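Local coordinates for Lmo0651 protein (Listeria monocytogenes serovar 1/2a, PDB 6EP3), which controls expression of the Agr system and mediates virulence, as a GntR-family transcription factor that probably binds specific regulatory DNA through its winged helix-turn-helix domain, at residues Asn128-His133 with Asp165-Phe170; Met11-Leu16 with Arg48-Thr53; Leu107-Ala112 with Leu140-Glu145; Glu85-Phe90 with Gln155-Met160. All coordinates share one frame; numbering follows the deposited sequence.

Contact 1: Asn128-His133 with Asp165-Phe170; sequences NYFDAH and DGINMF. With EDO (1,2-ethanediol), chain L.
Phe170, from the connection between helices 147-163 and 173-192, is gripped by three aromatic rings of helix 126-142. Tyr129 meets it edge-to-face, the planes at 69°, with Tyr129 CE2 standing 3.5 Å from Phe170 CD1 over the face of the Phe170 ring. Phe130 CE1 comes within 3.5 Å of Phe170 CE2, but this pair meets rim to rim, neither ring over the other. Phe170 turns its own edge toward the face of His133, offset, with the centroids of the two rings 5.4 Å apart. Ile167, from the same connection, covers one face of Phe130 in a CH-pi contact, its CB 3.9 Å from the centroid of the Phe130 ring. This aromatic cluster lies in the all-helical FCD domain, some of whose relatives bind small effectors or metal ions within the bundle. Consistent with a pocket here, a 1,2-ethanediol, probably from the crystallisation liquor, sits at the imidazole edge, His133 NE2 hydrogen-bonded to EDO O1 at 2.9 Å; Tyr80 and His134 also bond the diol. Tyr129, Phe130 and His133 share CG anti to the backbone N, which sends their rings off the helix to Phe170, whose CG lies beside its N (chi1 -62°). Farther out, Tyr129 OH bonds Asn180 OD1.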
# COMPACT_ATOMS: atom_id res chain seq x y z
N ASN B 128 -9.27 16.75 -14.09
CA ASN B 128 -10.47 16.26 -13.45
C ASN B 128 -10.95 14.96 -14.08
O ASN B 128 -11.49 14.10 -13.38
CB ASN B 128 -11.57 17.32 -13.48
CG ASN B 128 -11.37 18.38 -12.42
OD1 ASN B 128 -11.02 18.07 -11.28
ND2 ASN B 128 -11.60 19.63 -12.78
N TYR B 129 -10.73 14.77 -15.39
CA TYR B 129 -11.09 13.50 -16.01
C TYR B 129 -10.21 12.37 -15.49
O TYR B 129 -10.71 11.26 -15.25
CB TYR B 129 -10.98 13.61 -17.53
CG TYR B 129 -11.28 12.30 -18.23
CD1 TYR B 129 -12.59 11.90 -18.46
CD2 TYR B 129 -10.25 11.46 -18.63
CE1 TYR B 129 -12.86 10.69 -19.08
CE2 TYR B 129 -10.51 10.25 -19.25
CZ TYR B 129 -11.81 9.87 -19.47
OH TYR B 129 -12.06 8.67 -20.09
N PHE B 130 -8.91 12.61 -15.35
CA PHE B 130 -8.02 11.62 -14.76
C PHE B 130 -8.48 11.26 -13.35
O PHE B 130 -8.59 10.08 -12.99
CB PHE B 130 -6.59 12.16 -14.74
CG PHE B 130 -5.52 11.09 -14.80
CD1 PHE B 130 -5.68 9.96 -15.58
CD2 PHE B 130 -4.34 11.25 -14.09
CE1 PHE B 130 -4.68 8.99 -15.63
CE2 PHE B 130 -3.34 10.29 -14.14
CZ PHE B 130 -3.51 9.15 -14.91
N ASP B 131 -8.76 12.28 -12.53
CA ASP B 131 -9.23 12.04 -11.17
C ASP B 131 -10.54 11.25 -11.16
O ASP B 131 -10.73 10.36 -10.33
CB ASP B 131 -9.41 13.37 -10.44
CG ASP B 131 -8.10 14.06 -10.15
OD1 ASP B 131 -7.04 13.42 -10.29
OD2 ASP B 131 -8.14 15.26 -9.80
N ALA B 132 -11.45 11.56 -12.09
CA ALA B 132 -12.74 10.88 -12.13
C ALA B 132 -12.61 9.43 -12.56
O ALA B 132 -13.29 8.54 -12.04
CB ALA B 132 -13.69 11.64 -13.06
N HIS B 133 -11.74 9.17 -13.54
CA HIS B 133 -11.40 7.80 -13.92
C HIS B 133 -10.86 7.03 -12.72
O HIS B 133 -11.25 5.88 -12.46
CB HIS B 133 -10.39 7.85 -15.06
CG HIS B 133 -9.85 6.52 -15.48
ND1 HIS B 133 -10.66 5.44 -15.79
CD2 HIS B 133 -8.57 6.09 -15.65
CE1 HIS B 133 -9.91 4.41 -16.12
NE2 HIS B 133 -8.64 4.78 -16.05
N ASP B 165 3.53 10.35 -17.06
CA ASP B 165 2.84 11.06 -18.13
C ASP B 165 1.60 10.31 -18.60
O ASP B 165 1.11 10.59 -19.70
CB ASP B 165 3.79 11.30 -19.31
CG ASP B 165 4.95 12.21 -18.95
OD1 ASP B 165 6.11 11.78 -19.12
OD2 ASP B 165 4.71 13.35 -18.52
N GLY B 166 1.11 9.37 -17.80
CA GLY B 166 -0.03 8.56 -18.21
C GLY B 166 -1.29 9.35 -18.50
O GLY B 166 -2.17 8.86 -19.22
N ILE B 167 -1.39 10.57 -17.97
CA ILE B 167 -2.56 11.39 -18.24
C ILE B 167 -2.57 11.86 -19.69
O ILE B 167 -3.63 12.09 -20.27
CB ILE B 167 -2.62 12.58 -17.26
CG1 ILE B 167 -3.95 13.33 -17.38
CG2 ILE B 167 -1.44 13.53 -17.49
CD1 ILE B 167 -4.11 14.44 -16.37
N ASN B 168 -1.39 11.99 -20.31
CA ASN B 168 -1.31 12.43 -21.70
C ASN B 168 -2.08 11.50 -22.63
O ASN B 168 -2.56 11.94 -23.68
CB ASN B 168 0.15 12.53 -22.13
CG ASN B 168 0.90 13.63 -21.40
OD1 ASN B 168 0.32 14.37 -20.61
ND2 ASN B 168 2.20 13.72 -21.64
N MET B 169 -2.19 10.22 -22.26
CA MET B 169 -3.00 9.28 -23.03
C MET B 169 -4.42 9.79 -23.23
O MET B 169 -5.01 9.61 -24.31
CB MET B 169 -2.99 7.93 -22.30
CG MET B 169 -3.88 6.86 -22.86
SD MET B 169 -3.90 5.45 -21.72
CE MET B 169 -3.86 6.28 -20.14
N PHE B 170 -4.98 10.44 -22.22
CA PHE B 170 -6.34 10.94 -22.30
C PHE B 170 -6.43 12.31 -22.98
O PHE B 170 -7.51 12.92 -22.98
CB PHE B 170 -6.96 10.99 -20.90
CG PHE B 170 -7.05 9.64 -20.25
CD1 PHE B 170 -7.84 8.64 -20.82
CD2 PHE B 170 -6.34 9.35 -19.10
CE1 PHE B 170 -7.93 7.39 -20.23
CE2 PHE B 170 -6.43 8.11 -18.51
CZ PHE B 170 -7.22 7.12 -19.07
C1 EDO L . -5.73 3.66 -14.88
O1 EDO L . -5.89 3.97 -16.26
C2 EDO L . -4.41 4.25 -14.39
O2 EDO L . -4.42 5.66 -14.61

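Contact 2: Met11-Leu16 with Arg48-Thr53; sequences MVYNLL and RKAIAT
Tyr13 sets its CG anti to the backbone N (chi1 173°), with the ring turned about square to the CA-CB-CG plane (chi2 89°), and so reaches along helix 44-56 to Thr53. Thr53 has CG2 anti to its own N, so the methyl faces the tyrosine: Tyr13 CE1 lies 3.8 Å from Thr53 CG2, and the two side chains cross at about a right angle. The other branch, Thr53 OG1, turns back and bonds Lys49 O at 3.2 Å, the donor standing above the carbonyl plane; that oxygen also accepts from Thr53 N. Ala50, at the centre, points its CB at the backbone of the other helix, 3.8 Å from Tyr13 CA. Such a short side chain lets the axes of these segments approach to 8.8 Å while crossing at -59°. The helices belong to the winged helix-turn-helix domain of the GntR family: helix 44-56 occupies the position of the recognition helix in this family, consistent with a DNA-binding role, and helix 8-21 packs across it through Ala50 and Thr53. Leu16 CD2 reaches Ile51 CG1 at 4.0 Å, and Val12 CG1 stands 4.3 Å from Ala50 CB. Phe40 and Leu36 of helix 33-40 cover Val12 and Leu16 respectively, while Tyr13 OH bonds Gln57 OE1.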
# COMPACT_ATOMS: atom_id res chain seq x y z
N MET B 11 1.94 24.41 1.33
CA MET B 11 2.85 25.13 0.45
C MET B 11 4.22 24.47 0.44
O MET B 11 4.70 24.00 -0.60
CB MET B 11 2.97 26.59 0.89
CG MET B 11 4.16 27.32 0.25
SD MET B 11 4.44 28.98 0.91
CE MET B 11 3.28 29.93 -0.07
N VAL B 12 4.84 24.39 1.62
CA VAL B 12 6.19 23.83 1.71
C VAL B 12 6.19 22.43 1.12
O VAL B 12 7.00 22.11 0.23
CB VAL B 12 6.68 23.83 3.17
CG1 VAL B 12 7.87 22.89 3.33
CG2 VAL B 12 7.03 25.23 3.60
N TYR B 13 5.23 21.61 1.55
CA TYR B 13 5.06 20.28 0.98
C TYR B 13 5.08 20.36 -0.54
O TYR B 13 5.98 19.81 -1.19
CB TYR B 13 3.75 19.66 1.49
CG TYR B 13 3.39 18.35 0.84
CD1 TYR B 13 3.84 17.15 1.36
CD2 TYR B 13 2.57 18.30 -0.29
CE1 TYR B 13 3.51 15.94 0.78
CE2 TYR B 13 2.24 17.10 -0.88
CZ TYR B 13 2.71 15.92 -0.34
OH TYR B 13 2.38 14.71 -0.92
N ASN B 14 4.13 21.11 -1.10
CA ASN B 14 4.05 21.23 -2.55
C ASN B 14 5.37 21.68 -3.13
O ASN B 14 5.88 21.08 -4.09
CB ASN B 14 2.92 22.20 -2.93
CG ASN B 14 1.56 21.54 -2.89
OD1 ASN B 14 0.91 21.48 -1.85
ND2 ASN B 14 1.13 21.02 -4.03
N LEU B 15 5.98 22.70 -2.53
CA LEU B 15 7.28 23.18 -2.99
C LEU B 15 8.26 22.03 -3.07
O LEU B 15 8.82 21.74 -4.14
CB LEU B 15 7.79 24.28 -2.06
CG LEU B 15 7.25 25.68 -2.36
CD1 LEU B 15 7.87 26.71 -1.43
CD2 LEU B 15 7.48 26.05 -3.82
N LEU B 16 8.44 21.31 -1.96
CA LEU B 16 9.35 20.18 -1.96
C LEU B 16 8.95 19.17 -3.02
O LEU B 16 9.80 18.68 -3.78
CB LEU B 16 9.36 19.52 -0.58
CG LEU B 16 10.55 18.60 -0.29
CD1 LEU B 16 11.85 19.36 -0.46
CD2 LEU B 16 10.44 18.02 1.11
N ARG B 48 9.98 19.65 8.14
CA ARG B 48 9.98 18.34 8.78
C ARG B 48 8.67 17.60 8.52
O ARG B 48 8.66 16.48 7.99
CB ARG B 48 10.21 18.51 10.29
CG ARG B 48 9.71 17.37 11.16
CD ARG B 48 10.12 17.57 12.61
NE ARG B 48 11.53 17.24 12.84
CZ ARG B 48 12.28 17.81 13.77
NH1 ARG B 48 11.77 18.74 14.56
NH2 ARG B 48 13.55 17.45 13.91
N LYS B 49 7.55 18.26 8.84
CA LYS B 49 6.23 17.66 8.63
C LYS B 49 6.09 17.16 7.20
O LYS B 49 5.77 15.98 6.97
CB LYS B 49 5.15 18.70 8.95
CG LYS B 49 4.63 18.63 10.38
CD LYS B 49 3.34 19.41 10.55
CE LYS B 49 3.61 20.87 10.88
NZ LYS B 49 2.46 21.48 11.61
N ALA B 50 6.38 18.02 6.23
CA ALA B 50 6.34 17.63 4.83
C ALA B 50 7.12 16.34 4.60
O ALA B 50 6.59 15.37 4.06
CB ALA B 50 6.89 18.76 3.96
N ILE B 51 8.38 16.31 5.05
CA ILE B 51 9.21 15.13 4.85
C ILE B 51 8.53 13.90 5.44
O ILE B 51 8.43 12.85 4.79
CB ILE B 51 10.61 15.35 5.46
CG1 ILE B 51 11.47 16.17 4.50
CG2 ILE B 51 11.29 14.02 5.74
CD1 ILE B 51 12.82 16.55 5.07
N ALA B 52 8.01 14.03 6.67
CA ALA B 52 7.32 12.91 7.28
C ALA B 52 6.20 12.41 6.38
O ALA B 52 6.10 11.21 6.10
CB ALA B 52 6.77 13.31 8.65
N THR B 53 5.39 13.34 5.86
CA THR B 53 4.32 12.94 4.95
C THR B 53 4.87 12.22 3.74
O THR B 53 4.37 11.15 3.36
CB THR B 53 3.51 14.17 4.54
OG1 THR B 53 3.06 14.86 5.71
CG2 THR B 53 2.31 13.76 3.71

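Contact 3: Leu107-Ala112 with Leu140-Glu145; sequences LEKLYA and LISFAE
Within the helical FCD domain, the start of helix 107-123 packs against helix 126-142 and the turn at its C-terminal end. The main bump is Phe143, whose ring projects from the turn into the hollow between Leu107 and Leu110, one helical turn apart. Both leucines reach the outer end of the ring, but from different directions. Leu110 CD2 comes to the ring edge, near its plane, 3.9 Å from Phe143 CE2. Leu107 CD2 approaches obliquely and touches Phe143 CZ at 3.9 Å. Each leucine crosses the phenylalanine at about a right angle. Phe143 holds CG beside its backbone N (chi1 -72°), which directs the ring at the other helix. Leu110, with CG anti to the backbone N (chi1 -170°), also serves as a bump in its own right: its methyl fork spreads over the tip of Leu140, and Leu110 CD1 lies 3.8 Å from Leu140 CD2, the two side chains crossing obliquely. Leu190 of helix 173-192 packs on both Leu140 and Phe143, and Tyr187 and Ala191 of that helix pack on Leu107, so a third helix joins this apolar cluster. Phe143 lies within a type I turn from Ser142 to Glu145, closed by a bond from Glu145 N to Ser142 O at 2.7 Å; the positive phi of Glu145 (57°) marks the departure from helical geometry. Ser142 OG bonds Cys139 O, while Lys109, bent at chi3, brings its NZ only to 4.0 Å from Ser142 OG.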
# COMPACT_ATOMS: atom_id res chain seq x y z
N LEU B 107 -24.01 0.63 -6.81
CA LEU B 107 -23.95 0.87 -8.24
C LEU B 107 -24.43 2.28 -8.61
O LEU B 107 -24.11 2.75 -9.70
CB LEU B 107 -24.79 -0.16 -8.99
CG LEU B 107 -24.30 -1.60 -8.85
CD1 LEU B 107 -25.22 -2.54 -9.62
CD2 LEU B 107 -22.87 -1.73 -9.35
N GLU B 108 -25.17 2.95 -7.72
CA GLU B 108 -25.58 4.32 -8.00
C GLU B 108 -24.40 5.27 -7.87
O GLU B 108 -24.24 6.18 -8.70
CB GLU B 108 -26.70 4.73 -7.05
CG GLU B 108 -27.96 3.92 -7.21
CD GLU B 108 -28.85 4.00 -6.00
OE1 GLU B 108 -28.37 4.47 -4.94
OE2 GLU B 108 -30.03 3.59 -6.09
N LYS B 109 -23.56 5.06 -6.87
CA LYS B 109 -22.32 5.83 -6.77
C LYS B 109 -21.43 5.57 -7.97
O LYS B 109 -20.81 6.50 -8.51
CB LYS B 109 -21.59 5.48 -5.47
CG LYS B 109 -20.52 6.49 -5.07
CD LYS B 109 -19.92 6.15 -3.72
CE LYS B 109 -19.17 4.83 -3.75
NZ LYS B 109 -18.36 4.59 -2.52
N LEU B 110 -21.36 4.31 -8.42
CA LEU B 110 -20.54 3.99 -9.59
C LEU B 110 -21.08 4.70 -10.83
O LEU B 110 -20.30 5.22 -11.65
CB LEU B 110 -20.51 2.48 -9.80
CG LEU B 110 -19.52 1.92 -10.82
CD1 LEU B 110 -18.10 1.98 -10.27
CD2 LEU B 110 -19.89 0.49 -11.16
N TYR B 111 -22.40 4.71 -11.00
CA TYR B 111 -23.00 5.42 -12.12
C TYR B 111 -22.66 6.91 -12.06
O TYR B 111 -22.32 7.52 -13.08
CB TYR B 111 -24.51 5.20 -12.13
CG TYR B 111 -25.22 5.75 -13.34
CD1 TYR B 111 -25.19 5.07 -14.55
CD2 TYR B 111 -25.95 6.92 -13.26
CE1 TYR B 111 -25.85 5.56 -15.66
CE2 TYR B 111 -26.62 7.42 -14.37
CZ TYR B 111 -26.56 6.74 -15.56
OH TYR B 111 -27.22 7.23 -16.66
N ALA B 112 -22.72 7.49 -10.86
CA ALA B 112 -22.37 8.90 -10.72
C ALA B 112 -20.91 9.15 -11.10
O ALA B 112 -20.59 10.15 -11.74
CB ALA B 112 -22.64 9.37 -9.29
N LEU B 140 -15.12 0.76 -7.85
CA LEU B 140 -15.03 -0.67 -8.15
C LEU B 140 -14.30 -1.42 -7.05
O LEU B 140 -14.75 -2.48 -6.59
CB LEU B 140 -14.32 -0.89 -9.48
CG LEU B 140 -15.14 -0.61 -10.74
CD1 LEU B 140 -14.31 -0.95 -11.97
CD2 LEU B 140 -16.42 -1.42 -10.72
N ILE B 141 -13.17 -0.87 -6.59
CA ILE B 141 -12.37 -1.55 -5.57
C ILE B 141 -13.08 -1.53 -4.22
O ILE B 141 -13.03 -2.51 -3.47
CB ILE B 141 -10.97 -0.92 -5.49
CG1 ILE B 141 -10.24 -1.12 -6.81
CG2 ILE B 141 -10.18 -1.53 -4.34
CD1 ILE B 141 -8.83 -0.64 -6.81
N SER B 142 -13.75 -0.43 -3.90
CA SER B 142 -14.49 -0.33 -2.66
C SER B 142 -15.62 -1.34 -2.60
O SER B 142 -16.09 -1.67 -1.51
CB SER B 142 -15.06 1.08 -2.49
OG SER B 142 -16.32 1.18 -3.15
N PHE B 143 -16.05 -1.84 -3.76
CA PHE B 143 -17.03 -2.92 -3.74
C PHE B 143 -16.56 -4.12 -2.92
O PHE B 143 -17.39 -4.93 -2.49
CB PHE B 143 -17.38 -3.35 -5.16
CG PHE B 143 -18.23 -2.36 -5.91
CD1 PHE B 143 -18.82 -1.29 -5.25
CD2 PHE B 143 -18.45 -2.50 -7.27
CE1 PHE B 143 -19.60 -0.38 -5.93
CE2 PHE B 143 -19.23 -1.59 -7.96
CZ PHE B 143 -19.81 -0.53 -7.28
N ALA B 144 -15.25 -4.25 -2.67
CA ALA B 144 -14.76 -5.32 -1.81
C ALA B 144 -14.94 -5.03 -0.33
O ALA B 144 -14.76 -5.94 0.49
CB ALA B 144 -13.28 -5.60 -2.08
N GLU B 145 -15.29 -3.79 0.04
CA GLU B 145 -15.37 -3.37 1.44
C GLU B 145 -14.04 -3.61 2.15
O GLU B 145 -13.97 -4.28 3.19
CB GLU B 145 -16.54 -4.04 2.16
CG GLU B 145 -17.89 -3.52 1.70
CD GLU B 145 -18.92 -4.61 1.50
OE1 GLU B 145 -18.96 -5.19 0.40
OE2 GLU B 145 -19.70 -4.88 2.45

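Contact 4: Glu85-Phe90 with Gln155-Met160; sequences ETIEIF and QIFFQM
Helices 77-101 and 147-163 run nearly antiparallel here, their local axes 152° apart in direction and no nearer than 11.3 Å, so long side chains span the gap. Ile87 does most of the spanning. With CG1 beside the backbone N and chi2 extended (169°), its CD1 is met by three residues: Ile156 CG2 lies 3.7 Å away from Ile87 CD1, Ile87 CD1 approaches the Phe157 ring obliquely, 3.6 Å from Phe157 CE1, and Met160 CE is 3.6 Å from Ile87 CD1. Ile87 and Ile156 slide past each other in opposite directions, whereas Met160, bent at chi3 (-55°), meets Ile87 tip to tip. Beside them, Ile156 CD1 touches Thr86 CG2 at 3.6 Å. Thr86 CG2 is anti to the backbone N, which leaves OG1 on the other branch to bond Gln149 NE2 of the second subunit. Phe206 of helix 195-219 and Ile137 of helix 126-142 also pack on Ile87. Phe157 stacks on His134, which binds the 1,2-ethanediol near Met160. No hydrogen bond joins the two segments; the contact rests on shape fit and burial of methyl, ring and thioether groups rather than on directional bonds, while Thr86 turns its polar branch to the subunit interface.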
# COMPACT_ATOMS: atom_id res chain seq x y z
N GLU B 85 -1.05 -3.19 -13.08
CA GLU B 85 -1.29 -4.59 -12.73
C GLU B 85 -1.73 -4.72 -11.28
O GLU B 85 -2.65 -5.50 -10.97
CB GLU B 85 -0.03 -5.42 -12.99
CG GLU B 85 0.36 -5.51 -14.45
CD GLU B 85 1.70 -6.20 -14.66
OE1 GLU B 85 2.00 -6.57 -15.82
OE2 GLU B 85 2.45 -6.36 -13.68
N THR B 86 -1.11 -3.96 -10.38
CA THR B 86 -1.58 -3.95 -9.00
C THR B 86 -3.03 -3.50 -8.92
O THR B 86 -3.87 -4.15 -8.27
CB THR B 86 -0.67 -3.06 -8.14
OG1 THR B 86 0.66 -3.58 -8.15
CG2 THR B 86 -1.19 -2.99 -6.71
N ILE B 87 -3.34 -2.39 -9.59
CA ILE B 87 -4.71 -1.88 -9.60
C ILE B 87 -5.68 -2.95 -10.11
O ILE B 87 -6.75 -3.15 -9.53
CB ILE B 87 -4.79 -0.60 -10.45
CG1 ILE B 87 -3.99 0.52 -9.79
CG2 ILE B 87 -6.24 -0.18 -10.66
CD1 ILE B 87 -3.79 1.72 -10.67
N GLU B 88 -5.29 -3.67 -11.16
CA GLU B 88 -6.22 -4.58 -11.81
C GLU B 88 -6.44 -5.85 -11.00
O GLU B 88 -7.56 -6.37 -10.96
CB GLU B 88 -5.71 -4.94 -13.21
CG GLU B 88 -6.59 -5.94 -13.95
CD GLU B 88 -6.04 -6.32 -15.31
OE1 GLU B 88 -4.96 -5.82 -15.69
OE2 GLU B 88 -6.70 -7.12 -16.02
N ILE B 89 -5.40 -6.36 -10.33
CA ILE B 89 -5.64 -7.47 -9.41
C ILE B 89 -6.59 -7.03 -8.31
O ILE B 89 -7.52 -7.77 -7.94
CB ILE B 89 -4.32 -8.07 -8.87
CG1 ILE B 89 -3.63 -7.17 -7.85
CG2 ILE B 89 -3.38 -8.39 -10.02
CD1 ILE B 89 -2.39 -7.79 -7.28
N PHE B 90 -6.41 -5.81 -7.78
CA PHE B 90 -7.34 -5.32 -6.75
C PHE B 90 -8.78 -5.23 -7.28
O PHE B 90 -9.72 -5.66 -6.61
CB PHE B 90 -6.88 -3.97 -6.23
CG PHE B 90 -5.88 -4.06 -5.12
CD1 PHE B 90 -6.08 -4.93 -4.06
CD2 PHE B 90 -4.73 -3.28 -5.13
CE1 PHE B 90 -5.16 -5.03 -3.04
CE2 PHE B 90 -3.81 -3.37 -4.11
CZ PHE B 90 -4.02 -4.25 -3.06
N GLN B 155 -2.91 5.75 -2.93
CA GLN B 155 -1.48 6.09 -2.96
C GLN B 155 -0.89 5.84 -4.34
O GLN B 155 -0.09 6.63 -4.85
CB GLN B 155 -0.74 5.28 -1.90
CG GLN B 155 -0.59 5.99 -0.57
CD GLN B 155 0.27 7.24 -0.67
OE1 GLN B 155 -0.01 8.24 -0.00
NE2 GLN B 155 1.31 7.19 -1.49
N ILE B 156 -1.28 4.72 -4.96
CA ILE B 156 -0.84 4.43 -6.32
C ILE B 156 -1.28 5.52 -7.29
O ILE B 156 -0.51 5.96 -8.16
CB ILE B 156 -1.36 3.05 -6.78
CG1 ILE B 156 -0.63 1.93 -6.05
CG2 ILE B 156 -1.23 2.91 -8.29
CD1 ILE B 156 -1.12 0.56 -6.46
N PHE B 157 -2.54 5.95 -7.18
CA PHE B 157 -3.06 7.00 -8.06
C PHE B 157 -2.30 8.30 -7.85
O PHE B 157 -2.01 9.02 -8.81
CB PHE B 157 -4.55 7.21 -7.80
CG PHE B 157 -5.44 6.16 -8.42
CD1 PHE B 157 -5.10 5.56 -9.61
CD2 PHE B 157 -6.62 5.79 -7.80
CE1 PHE B 157 -5.91 4.60 -10.19
CE2 PHE B 157 -7.45 4.84 -8.37
CZ PHE B 157 -7.09 4.24 -9.57
N PHE B 158 -1.99 8.62 -6.60
CA PHE B 158 -1.19 9.80 -6.30
C PHE B 158 0.15 9.73 -7.02
O PHE B 158 0.58 10.69 -7.68
CB PHE B 158 -0.98 9.93 -4.79
CG PHE B 158 -0.12 11.09 -4.40
CD1 PHE B 158 1.25 10.95 -4.25
CD2 PHE B 158 -0.69 12.34 -4.18
CE1 PHE B 158 2.04 12.02 -3.89
CE2 PHE B 158 0.10 13.42 -3.82
CZ PHE B 158 1.46 13.26 -3.67
N GLN B 159 0.83 8.59 -6.89
CA GLN B 159 2.14 8.45 -7.52
C GLN B 159 2.04 8.56 -9.03
O GLN B 159 2.88 9.20 -9.67
CB GLN B 159 2.77 7.12 -7.10
CG GLN B 159 3.21 7.07 -5.64
CD GLN B 159 4.69 6.79 -5.48
OE1 GLN B 159 5.47 6.98 -6.40
NE2 GLN B 159 5.08 6.33 -4.29
N MET B 160 1.01 7.96 -9.63
CA MET B 160 0.85 8.06 -11.08
C MET B 160 0.62 9.50 -11.51
O MET B 160 1.33 10.01 -12.38
CB MET B 160 -0.30 7.16 -11.55
CG MET B 160 0.15 5.75 -11.85
SD MET B 160 -1.14 4.75 -12.60
CE MET B 160 -2.41 4.95 -11.38

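From the N terminus, contact 2 closes first, joining helices 8-21 and 44-56 inside the GntR-family DNA-binding domain before any other contact opens. The remaining three lie in the FCD domain. Contact 4 opens on helix 77-101 and closes on helix 147-163; contact 3 is nested inside that loop, tying helix 107-123 to the end of helix 126-142. Contact 1 starts on helix 126-142 and ends after helix 147-163, so it crosses both. Ile141 CD1 packs 3.9 Å from Phe90 CB, linking contacts 3 and 4. Between the two domains, Tyr13 OH meets Phe158 CZ at 3.3 Å, and contacts 2 and 4 both touch the second subunit.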